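Local coordinates for protein alpha-1,2-mannosyltransferase (Ktr4), putative (Neosartorya fumigata, PDB 7BOP) that belongs to a glycosyltransferase family of the GT-A clan and holds guanosine-5'-diphosphate and a manganese ion in its pocket, at residues Gly340-Ile344 and Pro345-Cys349; Pro350-Pro353 and Lys354-Lys357; Asp82-Ser85 and Thr86-Leu90. All blocks are in the same frame, centred on the assembly; numbering follows the deposited sequence.

How the contacts relate
Along the chain, contact 3 comes first, in helix 80-98, which connects the parallel strands 69-74 and 102-106 of the main sheet. Contacts 1 and 2 follow later and in series: hairpin 340-349 runs straight into the turn of 350-357, their centres about 13 Å apart, and they touch where Gly-340 CA meets Pro-350 CD at 3.8 Å. Contact 3 is centred about 14 Å from contact 1 and about 19 Å from contact 2. The chain around strand 198-199 links all three: it pairs with strand 341-343, packs on helix 80-98 and leads to Cys-201, the disulfide partner of Cys-355. Contact 1 supplies a manganese ligand, contact 3 packs beside another, Glu-194, and contact 2 lies further out.

Contact 1. Residues Gly340-Ile344 and Pro345-Cys349; sequences GYNHI and PYYNC. With MN (manganese (II) ion), chain G.
Tyr-341 and Asn-348 form the hydrogen-bonded pair at the open end of a tight antiparallel hairpin: Tyr-341 N donates to Asn-348 O at 2.8 Å, and Asn-348 N returns a bond to Tyr-341 O at 2.9 Å. At the turn, Tyr-346 N reaches His-343 O at 2.9 Å, whereas the reverse bond from His-343 N to Tyr-346 O is weak. The peptide before Pro-345 is cis, the mark of a type VI turn; proline suits this site because it tolerates that geometry, and its CG lies over the centre of the Tyr-346 ring.

Among the side chains, Asn-342 and Tyr-347 make the non-hydrogen-bonded pair and lie side by side. Amide and ring are stacked with planes only 8° apart, Asn-342 ND2 resting 3.4 Å from Tyr-347 CZ. One N-H of this amide runs almost straight to Tyr-346 O at 2.9 Å, coming from above the carbonyl plane; a water linking ND2 to Tyr-347 OH takes another. With OD1 bound to Gln-198, the amide is fixed against rotation.

Metal binding falls to His-343. Its CG is anti to the backbone N (chi1 -178°), carrying the imidazole out so that NE2 binds the manganese ion at 2.1 Å, while ND1 donates to Ile-344 O at 3.1 Å and so fixes the ring's rotation. Glu-194 and two waters also bind the ion, and His-343 touches the guanosine-5'-diphosphate. Strand 341-343 is the middle strand of a small sheet between 198-199 and 346-348, and the face bearing Tyr-341, Tyr-346 and Asn-348 packs onto strand 218-224.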
loop_
_atom_site.group_PDB
_atom_site.type_symbol
_atom_site.label_atom_id
_atom_site.label_comp_id
_atom_site.label_asym_id
_atom_site.label_seq_id
_atom_site.Cartn_x
_atom_site.Cartn_y
_atom_site.Cartn_z
ATOM N N GLY A 340 -1.418 -12.186 7.775
ATOM C CA GLY A 340 -2.848 -12.300 7.580
ATOM C C GLY A 340 -3.480 -10.928 7.669
ATOM O O GLY A 340 -3.253 -10.201 8.640
ATOM N N TYR A 341 -4.271 -10.570 6.660
ATOM C CA TYR A 341 -4.728 -9.196 6.496
ATOM C C TYR A 341 -6.098 -9.101 5.848
ATOM O O TYR A 341 -6.429 -9.909 4.984
ATOM C CB TYR A 341 -3.697 -8.418 5.665
ATOM C CG TYR A 341 -4.028 -6.951 5.481
ATOM C CD1 TYR A 341 -3.803 -6.025 6.501
ATOM C CD2 TYR A 341 -4.588 -6.490 4.297
ATOM C CE1 TYR A 341 -4.108 -4.687 6.330
ATOM C CE2 TYR A 341 -4.903 -5.153 4.125
ATOM C CZ TYR A 341 -4.655 -4.252 5.143
ATOM O OH TYR A 341 -4.965 -2.927 4.961
ATOM N N ASN A 342 -6.877 -8.108 6.276
ATOM C CA ASN A 342 -8.169 -7.783 5.669
ATOM C C ASN A 342 -8.421 -6.282 5.741
ATOM O O ASN A 342 -8.334 -5.692 6.819
ATOM C CB ASN A 342 -9.307 -8.564 6.359
ATOM C CG ASN A 342 -10.704 -7.988 6.094
ATOM O OD1 ASN A 342 -11.404 -7.623 7.033
ATOM N ND2 ASN A 342 -11.120 -7.925 4.828
ATOM N N HIS A 343 -8.683 -5.682 4.584
ATOM C CA HIS A 343 -9.370 -4.382 4.454
ATOM C C HIS A 343 -10.585 -4.745 3.614
ATOM O O HIS A 343 -10.434 -5.399 2.581
ATOM C CB HIS A 343 -8.472 -3.343 3.729
ATOM C CG HIS A 343 -9.065 -1.954 3.587
ATOM N ND1 HIS A 343 -10.139 -1.672 2.769
ATOM C CD2 HIS A 343 -8.670 -0.754 4.095
ATOM C CE1 HIS A 343 -10.409 -0.375 2.818
ATOM N NE2 HIS A 343 -9.526 0.216 3.608
ATOM N N ILE A 344 -11.778 -4.325 4.030
ATOM C CA ILE A 344 -13.021 -4.738 3.352
ATOM C C ILE A 344 -12.890 -4.438 1.845
ATOM O O ILE A 344 -12.432 -3.357 1.508
ATOM C CB ILE A 344 -14.259 -4.004 3.948
ATOM C CG1 ILE A 344 -14.527 -4.490 5.380
ATOM C CG2 ILE A 344 -15.514 -4.224 3.096
ATOM C CD1 ILE A 344 -15.346 -3.531 6.224
ATOM N N PRO A 345 -13.228 -5.350 0.931
ATOM C CA PRO A 345 -13.782 -6.676 1.168
ATOM C C PRO A 345 -12.785 -7.818 0.886
ATOM O O PRO A 345 -13.219 -8.946 0.644
ATOM C CB PRO A 345 -14.917 -6.708 0.138
ATOM C CG PRO A 345 -14.301 -6.024 -1.049
ATOM C CD PRO A 345 -13.386 -4.966 -0.486
ATOM N N TYR A 346 -11.475 -7.548 0.926
ATOM C CA TYR A 346 -10.478 -8.532 0.475
ATOM C C TYR A 346 -9.529 -9.002 1.574
ATOM O O TYR A 346 -9.351 -8.331 2.611
ATOM C CB TYR A 346 -9.672 -7.999 -0.720
ATOM C CG TYR A 346 -10.525 -7.571 -1.881
ATOM C CD1 TYR A 346 -11.342 -8.491 -2.555
ATOM C CD2 TYR A 346 -10.529 -6.247 -2.316
ATOM C CE1 TYR A 346 -12.132 -8.088 -3.622
ATOM C CE2 TYR A 346 -11.301 -5.841 -3.392
ATOM C CZ TYR A 346 -12.106 -6.761 -4.033
ATOM O OH TYR A 346 -12.877 -6.348 -5.081
ATOM N N TYR A 347 -8.933 -10.169 1.326
ATOM C CA TYR A 347 -8.163 -10.906 2.329
ATOM C C TYR A 347 -6.858 -11.453 1.765
ATOM O O TYR A 347 -6.783 -11.815 0.599
ATOM C CB TYR A 347 -8.952 -12.113 2.850
ATOM C CG TYR A 347 -10.209 -11.753 3.577
ATOM C CD1 TYR A 347 -11.360 -11.389 2.876
ATOM C CD2 TYR A 347 -10.260 -11.765 4.965
ATOM C CE1 TYR A 347 -12.519 -11.034 3.539
ATOM C CE2 TYR A 347 -11.416 -11.411 5.637
ATOM C CZ TYR A 347 -12.540 -11.053 4.923
ATOM O OH TYR A 347 -13.686 -10.686 5.586
ATOM N N ASN A 348 -5.851 -11.485 2.628
ATOM C CA ASN A 348 -4.705 -12.353 2.496
ATOM C C ASN A 348 -4.707 -13.221 3.753
ATOM O O ASN A 348 -4.345 -12.750 4.840
ATOM C CB ASN A 348 -3.411 -11.558 2.400
ATOM C CG ASN A 348 -2.202 -12.452 2.344
ATOM O OD1 ASN A 348 -1.903 -13.048 1.311
ATOM N ND2 ASN A 348 -1.528 -12.599 3.468
ATOM N N CYS A 349 -5.186 -14.455 3.625
ATOM C CA CYS A 349 -5.259 -15.380 4.773
ATOM C C CYS A 349 -4.428 -16.626 4.496
ATOM O O CYS A 349 -4.861 -17.520 3.751
ATOM C CB CYS A 349 -6.709 -15.733 5.085
ATOM S SG CYS A 349 -6.933 -16.813 6.513
HETATM MN MN MN G . -9.491 2.352 3.745
HETATM O O HOH W 1 -14.189 -7.983 4.526
HETATM O O HOH W 2 -9.922 2.339 6.075
HETATM O O HOH W 3 -11.826 2.194 3.734
#

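Contact 2. Residues Pro350-Pro353 and Lys354-Lys357; sequences PNSP and KCSK
Ser-352 grips the backbone of Lys-354 and Cys-355 and thereby closes a type I beta turn that runs from Ser-352 to Cys-355, in the long loop between strand 346-348 and helix 376-382. The turn bond itself goes from Cys-355 N to Ser-352 O at 3.1 Å. Inside it lies an ST turn: Ser-352 OG, turned beside its own carbonyl carbon (chi1 162°), accepts the N-H of Lys-354 at 3.0 Å. Serine suits the place because its short side chain sets the hydroxyl within reach of the N-H two residues on, and Pro-353 suits the next because its ring holds phi near the value the turn needs.

The tight side is apolar. Cys-355 SG lies beside its own backbone N (chi1 -51°), which brings it to 3.7 Å from Pro-350 CG and 3.9 Å from Ser-352 CB. Pro-350 is buried, backed by Leu-38, Thr-42 and Cys-201.

Away from the sulfur the turn is looser: Pro-353 is exposed, and a water bridges the turn's ends, donating to Ser-352 O at 3.1 Å and to Cys-355 O at 2.7 Å. In another direction Lys-354 extends its chain to a salt bridge with Asp-204.

Covalent and ionic ties thus run to the same region: the disulfide from Cys-355 to Cys-201 is sheltered by proline, and the lysine charge is probably balanced by Asp-204, consistent with a loop restrained without helix or strand.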
loop_
_atom_site.group_PDB
_atom_site.type_symbol
_atom_site.label_atom_id
_atom_site.label_comp_id
_atom_site.label_asym_id
_atom_site.label_seq_id
_atom_site.Cartn_x
_atom_site.Cartn_y
_atom_site.Cartn_z
ATOM N N PRO A 350 -3.225 -16.702 5.093
ATOM C CA PRO A 350 -2.396 -17.875 4.868
ATOM C C PRO A 350 -2.806 -19.066 5.732
ATOM O O PRO A 350 -3.437 -18.898 6.776
ATOM C CB PRO A 350 -1.007 -17.391 5.265
ATOM C CG PRO A 350 -1.277 -16.411 6.358
ATOM C CD PRO A 350 -2.569 -15.741 6.004
ATOM N N ASN A 351 -2.450 -20.254 5.264
ATOM C CA ASN A 351 -2.607 -21.491 6.018
ATOM C C ASN A 351 -1.426 -21.639 6.980
ATOM O O ASN A 351 -0.352 -22.133 6.613
ATOM C CB ASN A 351 -2.710 -22.690 5.071
ATOM C CG ASN A 351 -2.660 -24.020 5.798
ATOM O OD1 ASN A 351 -3.043 -24.120 6.964
ATOM N ND2 ASN A 351 -2.165 -25.047 5.116
ATOM N N SER A 352 -1.645 -21.205 8.215
ATOM C CA SER A 352 -0.647 -21.289 9.262
ATOM C C SER A 352 -1.328 -21.402 10.612
ATOM O O SER A 352 -2.326 -20.725 10.846
ATOM C CB SER A 352 0.231 -20.034 9.237
ATOM O OG SER A 352 0.943 -19.860 10.453
ATOM N N PRO A 353 -0.764 -22.226 11.525
ATOM C CA PRO A 353 -1.294 -22.269 12.885
ATOM C C PRO A 353 -1.085 -20.972 13.686
ATOM O O PRO A 353 -1.646 -20.833 14.766
ATOM C CB PRO A 353 -0.540 -23.432 13.518
ATOM C CG PRO A 353 0.737 -23.524 12.770
ATOM C CD PRO A 353 0.454 -23.047 11.380
ATOM N N LYS A 354 -0.310 -20.022 13.164
ATOM C CA LYS A 354 -0.212 -18.696 13.794
ATOM C C LYS A 354 -1.427 -17.790 13.569
ATOM O O LYS A 354 -1.520 -16.723 14.187
ATOM C CB LYS A 354 1.061 -18.001 13.332
ATOM C CG LYS A 354 2.299 -18.762 13.765
ATOM C CD LYS A 354 3.579 -18.099 13.305
ATOM C CE LYS A 354 4.780 -18.918 13.753
ATOM N NZ LYS A 354 5.968 -18.054 13.917
ATOM N N CYS A 355 -2.340 -18.198 12.682
ATOM C CA CYS A 355 -3.482 -17.390 12.297
ATOM C C CYS A 355 -4.746 -17.878 12.965
ATOM O O CYS A 355 -4.857 -19.041 13.314
ATOM C CB CYS A 355 -3.679 -17.457 10.786
ATOM S SG CYS A 355 -2.167 -17.085 9.886
ATOM N N SER A 356 -5.699 -16.979 13.132
ATOM C CA SER A 356 -7.061 -17.372 13.480
ATOM C C SER A 356 -8.057 -16.369 12.910
ATOM O O SER A 356 -7.677 -15.255 12.545
ATOM C CB SER A 356 -7.203 -17.487 14.999
ATOM O OG SER A 356 -6.965 -16.239 15.592
ATOM N N LYS A 357 -9.319 -16.792 12.815
ATOM C CA LYS A 357 -10.459 -15.954 12.402
ATOM C C LYS A 357 -10.473 -15.506 10.935
ATOM O O LYS A 357 -11.174 -14.555 10.591
ATOM C CB LYS A 357 -10.615 -14.733 13.324
ATOM C CG LYS A 357 -10.799 -15.099 14.791
ATOM C CD LYS A 357 -11.119 -13.877 15.645
ATOM C CE LYS A 357 -11.781 -14.263 16.965
ATOM N NZ LYS A 357 -12.151 -13.062 17.772
HETATM O O HOH W 4 -5.033 -21.452 12.167
#

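Contact 3. Residues Asp82-Ser85 and Thr86-Leu90; sequences DLIS and TMKDL
The helix of a beta-alpha-beta crossover, 80-98, links the parallel strands 69-74 and 102-106 of this GT-A protein's main sheet, and in its first turns residues 82-85 meet 86-90 by the usual i to i+4 ladder. Met-87 N donates to Leu-83 O at 2.8 Å, and Lys-88 N to Ile-84 O at 3.0 Å; Thr-86 N to Asp-82 O and Asp-89 N to Ser-85 O are longer.

On the buried face, Leu-83 and Met-87 lie one turn apart with Leu-83 CG 4.3 Å from Met-87 CG. Both reach Phe-104 on strand 102-106 and Thr-118 on helix 112-119; a flexible thioether, bent at its last torsion (chi3 72°), suits a slot between sheet and helix. Ile-84 CD1 approaches Met-87 SD at 4.3 Å. Toward the exposed edge, the CG2 branch of Ile-84 touches Lys-88 CE as the two side chains cross obliquely, and the lysine's length lets NZ go on to a salt bridge with Glu-121.

The polar flank faces the chain that carries the metal site. Thr-86 OG1 accepts from Val-197 N; its own proton has two carbonyls within reach, Asp-82 O at 3.2 Å and, weakly, the backbone O of the manganese ligand Glu-194. Threonine suits a buried place that needs both a hydroxyl for backbone partners and apolar atoms to pack on Val-193 and Phe-199. Asp-89 divides its carboxylate, OD2 accepting from Phe-199 N and OD1 pairing with Arg-92. That same Asp-89 OD1 accepts a hydrogen bond at 2.9 Å from a water that also donates to Ser-85 O at 2.8 Å.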
loop_
_atom_site.group_PDB
_atom_site.type_symbol
_atom_site.label_atom_id
_atom_site.label_comp_id
_atom_site.label_asym_id
_atom_site.label_seq_id
_atom_site.Cartn_x
_atom_site.Cartn_y
_atom_site.Cartn_z
ATOM N N ASP A 82 -12.394 2.876 14.828
ATOM C CA ASP A 82 -11.888 1.913 13.840
ATOM C C ASP A 82 -10.359 1.812 13.876
ATOM O O ASP A 82 -9.813 0.721 13.700
ATOM C CB ASP A 82 -12.365 2.278 12.435
ATOM C CG ASP A 82 -13.860 2.021 12.231
ATOM O OD1 ASP A 82 -14.449 1.202 12.953
ATOM O OD2 ASP A 82 -14.441 2.629 11.320
ATOM N N LEU A 83 -9.676 2.936 14.103
ATOM C CA LEU A 83 -8.223 2.919 14.296
ATOM C C LEU A 83 -7.839 2.060 15.504
ATOM O O LEU A 83 -6.944 1.212 15.417
ATOM C CB LEU A 83 -7.661 4.343 14.444
ATOM C CG LEU A 83 -6.145 4.451 14.677
ATOM C CD1 LEU A 83 -5.358 3.928 13.481
ATOM C CD2 LEU A 83 -5.750 5.881 14.973
ATOM N N ILE A 84 -8.532 2.252 16.623
ATOM C CA ILE A 84 -8.270 1.465 17.841
ATOM C C ILE A 84 -8.414 -0.056 17.594
ATOM O O ILE A 84 -7.567 -0.825 18.043
ATOM C CB ILE A 84 -9.175 1.911 19.031
ATOM C CG1 ILE A 84 -8.891 3.366 19.463
ATOM C CG2 ILE A 84 -9.047 0.963 20.221
ATOM C CD1 ILE A 84 -7.479 3.685 19.888
ATOM N N SER A 85 -9.463 -0.490 16.890
ATOM C CA SER A 85 -9.609 -1.906 16.523
ATOM C C SER A 85 -8.377 -2.422 15.769
ATOM O O SER A 85 -7.859 -3.494 16.055
ATOM C CB SER A 85 -10.841 -2.117 15.643
ATOM O OG SER A 85 -12.012 -1.824 16.369
ATOM N N THR A 86 -7.916 -1.632 14.815
ATOM C CA THR A 86 -6.739 -1.978 14.036
ATOM C C THR A 86 -5.467 -2.060 14.881
ATOM O O THR A 86 -4.700 -3.008 14.757
ATOM C CB THR A 86 -6.551 -0.979 12.893
ATOM O OG1 THR A 86 -7.689 -1.071 12.021
ATOM C CG2 THR A 86 -5.253 -1.261 12.131
ATOM N N MET A 87 -5.258 -1.061 15.730
ATOM C CA MET A 87 -4.109 -1.040 16.639
ATOM C C MET A 87 -4.077 -2.282 17.525
ATOM O O MET A 87 -3.023 -2.886 17.696
ATOM C CB MET A 87 -4.144 0.212 17.509
ATOM C CG MET A 87 -3.833 1.501 16.782
ATOM S SD MET A 87 -3.686 2.905 17.920
ATOM C CE MET A 87 -2.131 2.532 18.719
ATOM N N LYS A 88 -5.236 -2.676 18.066
ATOM C CA LYS A 88 -5.327 -3.878 18.903
ATOM C C LYS A 88 -4.825 -5.116 18.163
ATOM O O LYS A 88 -4.093 -5.922 18.728
ATOM C CB LYS A 88 -6.756 -4.123 19.398
ATOM C CG LYS A 88 -7.183 -3.196 20.527
ATOM C CD LYS A 88 -8.639 -3.445 20.912
ATOM C CE LYS A 88 -9.107 -2.496 22.010
ATOM N NZ LYS A 88 -8.374 -2.727 23.286
ATOM N N ASP A 89 -5.217 -5.253 16.899
ATOM C CA ASP A 89 -4.788 -6.396 16.088
ATOM C C ASP A 89 -3.295 -6.351 15.809
ATOM O O ASP A 89 -2.605 -7.365 15.943
ATOM C CB ASP A 89 -5.536 -6.441 14.745
ATOM C CG ASP A 89 -6.932 -7.062 14.839
ATOM O OD1 ASP A 89 -7.407 -7.433 15.934
ATOM O OD2 ASP A 89 -7.548 -7.212 13.765
ATOM N N LEU A 90 -2.799 -5.191 15.387
ATOM C CA LEU A 90 -1.389 -5.082 15.015
ATOM C C LEU A 90 -0.480 -5.246 16.235
ATOM O O LEU A 90 0.553 -5.930 16.174
ATOM C CB LEU A 90 -1.106 -3.782 14.255
ATOM C CG LEU A 90 0.287 -3.679 13.610
ATOM C CD1 LEU A 90 0.705 -4.973 12.927
ATOM C CD2 LEU A 90 0.317 -2.533 12.622
HETATM O O HOH W 5 -9.436 -5.598 17.013
#